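Long-range contacts in TqaL (Neurospora crassa, PDB 7EEH), which binds an iron ion and belongs to the 2OG-Fe dioxygenase family, whose members are built on the double-stranded beta-helix (cupin) fold: residues D84-S89 against S155-V160; V135-I140 against H190-Y195; W159-F164 against F274-P279. The protein carries 1 engineered substitution. One frame throughout, in Å; residues are numbered along the deposited sequence.

Contact 1: D84-S89 against S155-V160; sequences DFSTRS and SSDKWV
Backbone contact between the two segments is brief. Asp-84 and Lys-158 form an antiparallel, non-hydrogen-bonded pair at the end of strand 74-84 and the start of strand 158-170. One residue further on, Phe-85 N donates to Asp-157 O over 2.9 Å. The bond is fairly straight, and the N-H meets the carbonyl nearly along its C=O axis.

The charged groups form a network. Asp-84 and Lys-158 run side by side on the same face of the sheet. Their salt bridge is long, with Asp-84 OD1 3.7 Å from Lys-158 NZ. The lysine chain is extended until its last torsion, where it bends (chi4 51°) and brings Lys-158 NZ to 2.8 Å from Asp-157 OD1. NZ meets that oxygen from above the carboxylate plane. The stronger partner of Asp-84 is Arg-91, which pairs with OD2.

Side chains also shape the local turns. Asp-84 CG is anti to its own backbone N (chi1 -170°). Asp-84 OD1 then accepts Ser-86 N at 3.0 Å on its anti lone pair and Thr-87 N at 3.2 Å from above the carboxylate plane. Two N-H groups thus hold the carboxylate in place. On the other segment, Ser-156 OG accepts Lys-158 N at 2.8 Å and makes an ST turn.

The aromatic pair meets rim to rim, neither ring over the face of the other. Phe-85 CE2 lies 3.3 Å from Trp-159 NE1, and the planes stand at 76°. His-142 stacks on Phe-85.

Asp-84 opens an Asx turn, and Arg-88 and Ser-89 together face it in a G1 beta bulge. This is a hairpin connection between strands 74-84 and 89-92 of the large antiparallel sheet, docked on the start of strand 158-170.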
loop_
_atom_site.group_PDB
_atom_site.type_symbol
_atom_site.label_atom_id
_atom_site.label_comp_id
_atom_site.label_asym_id
_atom_site.label_seq_id
_atom_site.Cartn_x
_atom_site.Cartn_y
_atom_site.Cartn_z
ATOM N N ASP B 84 7.592 23.382 17.280
ATOM C CA ASP B 84 8.794 24.148 16.964
ATOM C C ASP B 84 9.320 23.661 15.619
ATOM O O ASP B 84 9.862 22.553 15.520
ATOM C CB ASP B 84 9.845 23.977 18.062
ATOM C CG ASP B 84 11.013 24.941 17.914
ATOM O OD1 ASP B 84 11.318 25.338 16.773
ATOM O OD2 ASP B 84 11.617 25.304 18.948
ATOM N N PHE B 85 9.172 24.480 14.591
ATOM C CA PHE B 85 9.561 24.053 13.257
ATOM C C PHE B 85 10.989 24.441 12.900
ATOM O O PHE B 85 11.415 24.198 11.768
ATOM C CB PHE B 85 8.561 24.581 12.235
ATOM C CG PHE B 85 7.311 23.758 12.175
ATOM C CD1 PHE B 85 7.339 22.487 11.624
ATOM C CD2 PHE B 85 6.132 24.219 12.725
ATOM C CE1 PHE B 85 6.200 21.708 11.590
ATOM C CE2 PHE B 85 4.988 23.438 12.701
ATOM C CZ PHE B 85 5.023 22.189 12.130
ATOM N N SER B 86 11.741 25.009 13.843
ATOM C CA SER B 86 13.187 25.126 13.705
ATOM C C SER B 86 13.886 23.887 14.243
ATOM O O SER B 86 14.749 23.317 13.578
ATOM C CB SER B 86 13.703 26.365 14.437
ATOM O OG SER B 86 12.993 27.510 14.028
ATOM N N THR B 87 13.520 23.463 15.448
ATOM C CA THR B 87 14.006 22.202 15.984
ATOM C C THR B 87 13.241 21.005 15.439
ATOM O O THR B 87 13.647 19.869 15.697
ATOM C CB THR B 87 13.928 22.208 17.513
ATOM O OG1 THR B 87 12.555 22.204 17.920
ATOM C CG2 THR B 87 14.615 23.453 18.082
ATOM N N ARG B 88 12.166 21.236 14.689
ATOM C CA ARG B 88 11.327 20.177 14.133
ATOM C C ARG B 88 10.926 19.165 15.207
ATOM O O ARG B 88 11.118 17.953 15.071
ATOM C CB ARG B 88 12.020 19.500 12.954
ATOM C CG ARG B 88 11.810 20.246 11.653
ATOM C CD ARG B 88 12.939 19.998 10.676
ATOM N NE ARG B 88 12.804 18.716 9.984
ATOM C CZ ARG B 88 12.159 18.548 8.832
ATOM N NH1 ARG B 88 11.571 19.578 8.231
ATOM N NH2 ARG B 88 12.102 17.343 8.278
ATOM N N SER B 89 10.348 19.686 16.288
ATOM C CA SER B 89 9.924 18.869 17.414
ATOM C C SER B 89 8.730 19.541 18.079
ATOM O O SER B 89 8.343 20.656 17.728
ATOM C CB SER B 89 11.068 18.678 18.411
ATOM O OG SER B 89 11.553 19.936 18.859
ATOM N N SER B 155 4.939 35.305 11.051
ATOM C CA SER B 155 6.347 35.168 10.711
ATOM C C SER B 155 7.059 34.164 11.604
ATOM O O SER B 155 8.172 33.739 11.280
ATOM C CB SER B 155 7.050 36.525 10.790
ATOM O OG SER B 155 6.976 37.046 12.101
ATOM N N SER B 156 6.438 33.741 12.699
ATOM C CA SER B 156 7.130 32.880 13.639
ATOM C C SER B 156 7.278 31.469 13.073
ATOM O O SER B 156 6.555 31.051 12.164
ATOM C CB SER B 156 6.381 32.838 14.970
ATOM O OG SER B 156 6.672 31.649 15.680
ATOM N N ASP B 157 8.253 30.742 13.608
ATOM C CA ASP B 157 8.453 29.332 13.311
ATOM C C ASP B 157 7.926 28.416 14.418
ATOM O O ASP B 157 8.215 27.214 14.407
ATOM C CB ASP B 157 9.938 29.057 13.081
ATOM C CG ASP B 157 10.803 29.485 14.263
ATOM O OD1 ASP B 157 10.269 29.901 15.316
ATOM O OD2 ASP B 157 12.040 29.403 14.141
ATOM N N LYS B 158 7.190 28.963 15.379
ATOM C CA LYS B 158 6.678 28.233 16.529
ATOM C C LYS B 158 5.169 28.401 16.600
ATOM O O LYS B 158 4.652 29.490 16.341
ATOM C CB LYS B 158 7.291 28.743 17.844
ATOM C CG LYS B 158 8.730 28.322 18.092
ATOM C CD LYS B 158 9.487 29.368 18.909
ATOM C CE LYS B 158 10.997 29.103 18.918
ATOM N NZ LYS B 158 11.570 28.911 17.537
ATOM N N TRP B 159 4.464 27.324 16.945
ATOM C CA TRP B 159 3.047 27.390 17.264
ATOM C C TRP B 159 2.847 27.051 18.733
ATOM O O TRP B 159 3.595 26.259 19.306
ATOM C CB TRP B 159 2.197 26.409 16.441
ATOM C CG TRP B 159 2.317 26.436 14.940
ATOM C CD1 TRP B 159 3.368 26.006 14.200
ATOM C CD2 TRP B 159 1.310 26.851 14.004
ATOM N NE1 TRP B 159 3.102 26.155 12.861
ATOM C CE2 TRP B 159 1.846 26.674 12.712
ATOM C CE3 TRP B 159 0.016 27.380 14.135
ATOM C CZ2 TRP B 159 1.142 26.996 11.558
ATOM C CZ3 TRP B 159 -0.693 27.700 12.985
ATOM C CH2 TRP B 159 -0.120 27.515 11.711
ATOM N N VAL B 160 1.819 27.640 19.325
ATOM C CA VAL B 160 1.359 27.280 20.660
ATOM C C VAL B 160 0.180 26.344 20.494
ATOM O O VAL B 160 -0.779 26.672 19.787
ATOM C CB VAL B 160 0.940 28.516 21.473
ATOM C CG1 VAL B 160 0.507 28.095 22.888
ATOM C CG2 VAL B 160 2.052 29.536 21.507
#

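Contact 2: V135-I140 against H190-Y195; sequences VFKGMI and HTMTTY
Lys-137 NZ is held by three oxygens. The firmest bond goes to His-190 O at 3.0 Å, while those to Thr-276 OG1 and Phe-274 O are weak. The ammonium sits above the His-190 carbonyl plane, 63° out of it, so it is not on a lone pair. The lysine chain is fully extended, every torsion anti, and reaches from helix to sheet. The buried charge, if present, would be stabilised by these three oxygens.

Helix 128-141 lies against the large antiparallel sheet of the cupin fold. The axes of helix segment 135-140 and strand segment 190-195 approach to 10.6 Å, with directions 148° apart.

Selenomethionine Met-192 meets Lys-137 tip to tip. Its CG is anti to the backbone N, and the chain bends at chi3 (98°), which brings Met-192 CE to 3.7 Å from Lys-137 CB. The selenium of Met-192 meets the edge of the Phe-136 ring, 3.9 Å from CD2, a Met-aromatic contact. One face of that ring takes Ile-140 CD1. His-190 lays its CB 4.0 Å from Lys-137 CE, while its ND1 binds Tyr-28 OH. Thr-191 points away from the helix, and its OG1 bonds to the iron ligand Asp-186.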
loop_
_atom_site.group_PDB
_atom_site.type_symbol
_atom_site.label_atom_id
_atom_site.label_comp_id
_atom_site.label_asym_id
_atom_site.label_seq_id
_atom_site.Cartn_x
_atom_site.Cartn_y
_atom_site.Cartn_z
ATOM N N VAL B 135 2.134 14.618 16.735
ATOM C CA VAL B 135 2.899 14.562 15.494
ATOM C C VAL B 135 1.952 14.603 14.301
ATOM O O VAL B 135 2.165 15.356 13.342
ATOM C CB VAL B 135 3.803 13.314 15.483
ATOM C CG1 VAL B 135 4.548 13.207 14.196
ATOM C CG2 VAL B 135 4.812 13.389 16.634
ATOM N N PHE B 136 0.887 13.799 14.353
ATOM C CA PHE B 136 -0.121 13.783 13.293
ATOM C C PHE B 136 -0.601 15.189 12.967
ATOM O O PHE B 136 -0.612 15.603 11.800
ATOM C CB PHE B 136 -1.296 12.901 13.728
ATOM C CG PHE B 136 -2.524 12.960 12.820
ATOM C CD1 PHE B 136 -2.636 12.112 11.720
ATOM C CD2 PHE B 136 -3.596 13.782 13.129
ATOM C CE1 PHE B 136 -3.786 12.111 10.931
ATOM C CE2 PHE B 136 -4.744 13.790 12.354
ATOM C CZ PHE B 136 -4.839 12.949 11.244
ATOM N N LYS B 137 -1.007 15.941 13.988
ATOM C CA LYS B 137 -1.549 17.278 13.751
ATOM C C LYS B 137 -0.495 18.210 13.161
ATOM O O LYS B 137 -0.777 18.957 12.216
ATOM C CB LYS B 137 -2.109 17.865 15.050
ATOM C CG LYS B 137 -2.704 19.259 14.850
ATOM C CD LYS B 137 -3.434 19.821 16.075
ATOM C CE LYS B 137 -4.227 21.081 15.655
ATOM N NZ LYS B 137 -4.877 21.803 16.780
ATOM N N GLY B 138 0.725 18.191 13.714
ATOM C CA GLY B 138 1.770 19.074 13.205
ATOM C C GLY B 138 2.090 18.809 11.747
ATOM O O GLY B 138 2.289 19.737 10.957
HETATM N N MSE B 139 2.107 17.533 11.384
HETATM C CA MSE B 139 2.395 17.093 10.000
HETATM C C MSE B 139 1.347 17.639 9.035
HETATM O O MSE B 139 1.720 18.084 8.016
HETATM C CB MSE B 139 2.450 15.568 9.890
HETATM C CG MSE B 139 3.716 14.955 10.370
HETATM SE SE MSE B 139 3.741 13.083 9.940
HETATM C CE MSE B 139 2.929 13.022 8.246
ATOM N N ILE B 140 0.083 17.605 9.409
ATOM C CA ILE B 140 -0.994 18.071 8.537
ATOM C C ILE B 140 -0.987 19.597 8.438
ATOM O O ILE B 140 -0.997 20.166 7.342
ATOM C CB ILE B 140 -2.348 17.546 9.042
ATOM C CG1 ILE B 140 -2.429 16.036 8.840
ATOM C CG2 ILE B 140 -3.499 18.249 8.326
ATOM C CD1 ILE B 140 -3.698 15.441 9.357
ATOM N N HIS B 190 -5.961 26.260 14.044
ATOM C CA HIS B 190 -6.421 24.898 13.784
ATOM C C HIS B 190 -6.904 24.289 15.089
ATOM O O HIS B 190 -6.212 24.381 16.106
ATOM C CB HIS B 190 -5.304 24.004 13.216
ATOM C CG HIS B 190 -4.655 24.544 11.985
ATOM N ND1 HIS B 190 -5.199 24.389 10.726
ATOM C CD2 HIS B 190 -3.494 25.220 11.814
ATOM C CE1 HIS B 190 -4.408 24.959 9.835
ATOM N NE2 HIS B 190 -3.367 25.475 10.471
ATOM N N THR B 191 -8.068 23.649 15.054
ATOM C CA THR B 191 -8.622 22.965 16.213
ATOM C C THR B 191 -8.817 21.493 15.872
ATOM O O THR B 191 -9.345 21.165 14.804
ATOM C CB THR B 191 -9.977 23.559 16.655
ATOM O OG1 THR B 191 -9.825 24.932 17.032
ATOM C CG2 THR B 191 -10.538 22.761 17.870
HETATM N N MSE B 192 -8.376 20.612 16.773
HETATM C CA MSE B 192 -8.512 19.166 16.600
HETATM C C MSE B 192 -9.193 18.601 17.848
HETATM O O MSE B 192 -8.791 18.911 18.987
HETATM C CB MSE B 192 -7.140 18.491 16.378
HETATM C CG MSE B 192 -7.218 16.980 16.137
HETATM SE SE MSE B 192 -5.682 16.269 15.205
HETATM C CE MSE B 192 -4.563 15.556 16.692
ATOM N N THR B 193 -10.234 17.799 17.646
ATOM C CA THR B 193 -10.973 17.164 18.732
ATOM C C THR B 193 -10.986 15.665 18.491
ATOM O O THR B 193 -11.496 15.201 17.465
ATOM C CB THR B 193 -12.398 17.700 18.819
ATOM O OG1 THR B 193 -13.080 17.427 17.588
ATOM C CG2 THR B 193 -12.367 19.204 19.037
ATOM N N THR B 194 -10.428 14.918 19.434
ATOM C CA THR B 194 -10.231 13.485 19.305
ATOM C C THR B 194 -10.968 12.808 20.450
ATOM O O THR B 194 -10.823 13.206 21.607
ATOM C CB THR B 194 -8.741 13.149 19.324
ATOM O OG1 THR B 194 -8.129 13.657 18.125
ATOM C CG2 THR B 194 -8.499 11.647 19.420
ATOM N N TYR B 195 -11.777 11.813 20.114
ATOM C CA TYR B 195 -12.648 11.133 21.058
ATOM C C TYR B 195 -11.911 9.973 21.708
ATOM O O TYR B 195 -11.314 9.140 21.020
ATOM C CB TYR B 195 -13.883 10.647 20.311
ATOM C CG TYR B 195 -14.810 9.704 21.015
ATOM C CD1 TYR B 195 -14.570 8.331 21.022
ATOM C CD2 TYR B 195 -15.976 10.171 21.602
ATOM C CE1 TYR B 195 -15.456 7.453 21.637
ATOM C CE2 TYR B 195 -16.864 9.306 22.220
ATOM C CZ TYR B 195 -16.599 7.954 22.233
ATOM O OH TYR B 195 -17.492 7.100 22.837
#

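Contact 3: W159-F164 against F274-P279; sequences WVCTLF and FFTRRP
Strands 159-164 and 274-277 run antiparallel, their axes 4.5 Å apart and directions 166° from each other, with two pairs of reciprocal N-H...O=C bonds, Val-160 with Arg-277 and Thr-162 with Phe-275. They are neighbours in the large sheet of the double-stranded beta-helix, or cupin, fold.

Side chains alternate between the two faces. Cys-161, Leu-163, Phe-274 and Thr-276 share the face toward helix 128-141. There the Leu-163 and Phe-274 side chains lie side by side, pointing the same way, and Cys-161 SG meets the edge of the Phe-274 ring. Phe-130, on the helix, touches both Leu-163 and Phe-274.

The other face carries Val-160, Thr-162, Phe-275 and Arg-277. On it, Phe-275 comes near the metal site. The nearest atom of the Phe-275 side chain is about 5 Å from the bound Fe (III) ion. Phe-164 CD1 meets the edge of the Phe-275 ring, 3.9 Å from CE2. A water joins Thr-162 OG1 to Phe-275 O, donating to the carbonyl. Arg-277 NH1 donates to Arg-278 O, and NH2 makes a salt bridge to Asp-293.

Past the paired strands, Arg-278 bends at chi2 (-65°) and folds back over Trp-159. Its guanidinium lies flat on the indole, planes 17° apart, an off-centre cation-pi contact. Arg-278 CD sits squarely over the six-membered ring of Trp-159, 3.7 Å from the centroid. Arg-278 NH1 comes to 2.9 Å from Trp-159 NE1; both are donors, so this is stacking and not a hydrogen bond.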
loop_
_atom_site.group_PDB
_atom_site.type_symbol
_atom_site.label_atom_id
_atom_site.label_comp_id
_atom_site.label_asym_id
_atom_site.label_seq_id
_atom_site.Cartn_x
_atom_site.Cartn_y
_atom_site.Cartn_z
ATOM N N TRP B 159 4.464 27.324 16.945
ATOM C CA TRP B 159 3.047 27.390 17.264
ATOM C C TRP B 159 2.847 27.051 18.733
ATOM O O TRP B 159 3.595 26.259 19.306
ATOM C CB TRP B 159 2.197 26.409 16.441
ATOM C CG TRP B 159 2.317 26.436 14.940
ATOM C CD1 TRP B 159 3.368 26.006 14.200
ATOM C CD2 TRP B 159 1.310 26.851 14.004
ATOM N NE1 TRP B 159 3.102 26.155 12.861
ATOM C CE2 TRP B 159 1.846 26.674 12.712
ATOM C CE3 TRP B 159 0.016 27.380 14.135
ATOM C CZ2 TRP B 159 1.142 26.996 11.558
ATOM C CZ3 TRP B 159 -0.693 27.700 12.985
ATOM C CH2 TRP B 159 -0.120 27.515 11.711
ATOM N N VAL B 160 1.819 27.640 19.325
ATOM C CA VAL B 160 1.359 27.280 20.660
ATOM C C VAL B 160 0.180 26.344 20.494
ATOM O O VAL B 160 -0.779 26.672 19.787
ATOM C CB VAL B 160 0.940 28.516 21.473
ATOM C CG1 VAL B 160 0.507 28.095 22.888
ATOM C CG2 VAL B 160 2.052 29.536 21.507
ATOM N N CYS B 161 0.241 25.187 21.142
ATOM C CA CYS B 161 -0.860 24.237 21.128
ATOM C C CYS B 161 -1.330 24.057 22.564
ATOM O O CYS B 161 -0.604 23.490 23.394
ATOM C CB CYS B 161 -0.439 22.906 20.518
ATOM S SG CYS B 161 -1.738 21.642 20.632
ATOM N N THR B 162 -2.523 24.559 22.865
ATOM C CA THR B 162 -3.127 24.350 24.170
ATOM C C THR B 162 -4.006 23.106 24.098
ATOM O O THR B 162 -4.958 23.056 23.313
ATOM C CB THR B 162 -3.944 25.561 24.623
ATOM O OG1 THR B 162 -3.169 26.745 24.441
ATOM C CG2 THR B 162 -4.273 25.437 26.105
ATOM N N LEU B 163 -3.670 22.104 24.899
ATOM C CA LEU B 163 -4.340 20.809 24.881
ATOM C C LEU B 163 -5.146 20.608 26.159
ATOM O O LEU B 163 -4.592 20.688 27.256
ATOM C CB LEU B 163 -3.323 19.680 24.711
ATOM C CG LEU B 163 -4.215 18.436 24.629
ATOM C CD1 LEU B 163 -4.398 17.869 23.270
ATOM C CD2 LEU B 163 -3.843 17.387 25.692
ATOM N N PHE B 164 -6.442 20.331 26.011
ATOM C CA PHE B 164 -7.309 19.956 27.124
ATOM C C PHE B 164 -7.720 18.495 27.003
ATOM O O PHE B 164 -8.216 18.064 25.953
ATOM C CB PHE B 164 -8.574 20.813 27.177
ATOM C CG PHE B 164 -8.341 22.213 27.644
ATOM C CD1 PHE B 164 -7.797 23.151 26.795
ATOM C CD2 PHE B 164 -8.684 22.595 28.934
ATOM C CE1 PHE B 164 -7.586 24.454 27.219
ATOM C CE2 PHE B 164 -8.472 23.893 29.364
ATOM C CZ PHE B 164 -7.923 24.821 28.503
ATOM N N PHE B 274 -7.313 19.977 21.026
ATOM C CA PHE B 274 -6.065 20.653 20.680
ATOM C C PHE B 274 -6.405 21.997 20.056
ATOM O O PHE B 274 -7.015 22.032 18.984
ATOM C CB PHE B 274 -5.225 19.843 19.675
ATOM C CG PHE B 274 -4.930 18.404 20.083
ATOM C CD1 PHE B 274 -5.909 17.434 20.031
ATOM C CD2 PHE B 274 -3.640 18.027 20.442
ATOM C CE1 PHE B 274 -5.640 16.114 20.376
ATOM C CE2 PHE B 274 -3.347 16.707 20.783
ATOM C CZ PHE B 274 -4.357 15.749 20.752
ATOM N N PHE B 275 -6.003 23.097 20.705
ATOM C CA PHE B 275 -6.177 24.449 20.157
ATOM C C PHE B 275 -4.807 24.962 19.733
ATOM O O PHE B 275 -3.987 25.290 20.598
ATOM C CB PHE B 275 -6.767 25.415 21.179
ATOM C CG PHE B 275 -8.137 25.061 21.699
ATOM C CD1 PHE B 275 -9.265 25.243 20.923
ATOM C CD2 PHE B 275 -8.301 24.638 23.018
ATOM C CE1 PHE B 275 -10.536 24.975 21.434
ATOM C CE2 PHE B 275 -9.567 24.368 23.533
ATOM C CZ PHE B 275 -10.681 24.539 22.740
ATOM N N THR B 276 -4.561 25.076 18.419
ATOM C CA THR B 276 -3.237 25.433 17.916
ATOM C C THR B 276 -3.268 26.758 17.159
ATOM O O THR B 276 -4.074 26.934 16.238
ATOM C CB THR B 276 -2.678 24.312 17.021
ATOM O OG1 THR B 276 -2.508 23.126 17.812
ATOM C CG2 THR B 276 -1.319 24.719 16.442
ATOM N N ARG B 277 -2.366 27.677 17.524
ATOM C CA ARG B 277 -2.312 28.986 16.874
ATOM C C ARG B 277 -0.881 29.506 16.837
ATOM O O ARG B 277 -0.009 29.040 17.577
ATOM C CB ARG B 277 -3.208 30.003 17.580
ATOM C CG ARG B 277 -2.823 30.254 19.060
ATOM C CD ARG B 277 -3.483 31.530 19.587
ATOM N NE ARG B 277 -3.299 31.714 21.033
ATOM C CZ ARG B 277 -2.149 32.072 21.605
ATOM N NH1 ARG B 277 -1.066 32.297 20.866
ATOM N NH2 ARG B 277 -2.076 32.223 22.919
ATOM N N ARG B 278 -0.644 30.475 15.944
ATOM C CA ARG B 278 0.597 31.236 15.973
ATOM C C ARG B 278 0.628 32.097 17.244
ATOM O O ARG B 278 -0.420 32.411 17.814
ATOM C CB ARG B 278 0.726 32.113 14.722
ATOM C CG ARG B 278 0.812 31.321 13.393
ATOM C CD ARG B 278 2.077 30.494 13.340
ATOM N NE ARG B 278 2.593 30.242 11.990
ATOM C CZ ARG B 278 3.633 29.439 11.745
ATOM N NH1 ARG B 278 4.243 28.815 12.753
ATOM N NH2 ARG B 278 4.066 29.241 10.503
ATOM N N PRO B 279 1.817 32.476 17.712
ATOM C CA PRO B 279 1.905 33.270 18.947
ATOM C C PRO B 279 1.321 34.659 18.768
ATOM O O PRO B 279 1.183 35.173 17.654
ATOM C CB PRO B 279 3.408 33.341 19.234
ATOM C CG PRO B 279 4.063 33.085 17.926
ATOM C CD PRO B 279 3.148 32.169 17.155
HETATM O O HOH W 1 -3.567 27.791 22.027
#

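In the fold
From the N terminus, contact 1 comes first. It closes a loop of 65 residues from the hairpin 84-89 to the start of strand 158-170. Helix 128-141 lies inside that loop. Contact 2 starts on this helix and ends on strand 190-199, so it crosses contact 1. Contact 3 begins where contact 1 ends, sharing Trp-159 and Val-160, and closes a loop of 109 residues at strand 267-277. It crosses contact 2 as well. In the sheet, strands 190-199, 267-277, 158-170 and 74-84 lie in that order. Contact 1 joins the end of strand 74-84 to the start of strand 158-170, contact 3 pairs strands 158-170 and 267-277, and contact 2 fixes the helix onto the sheet.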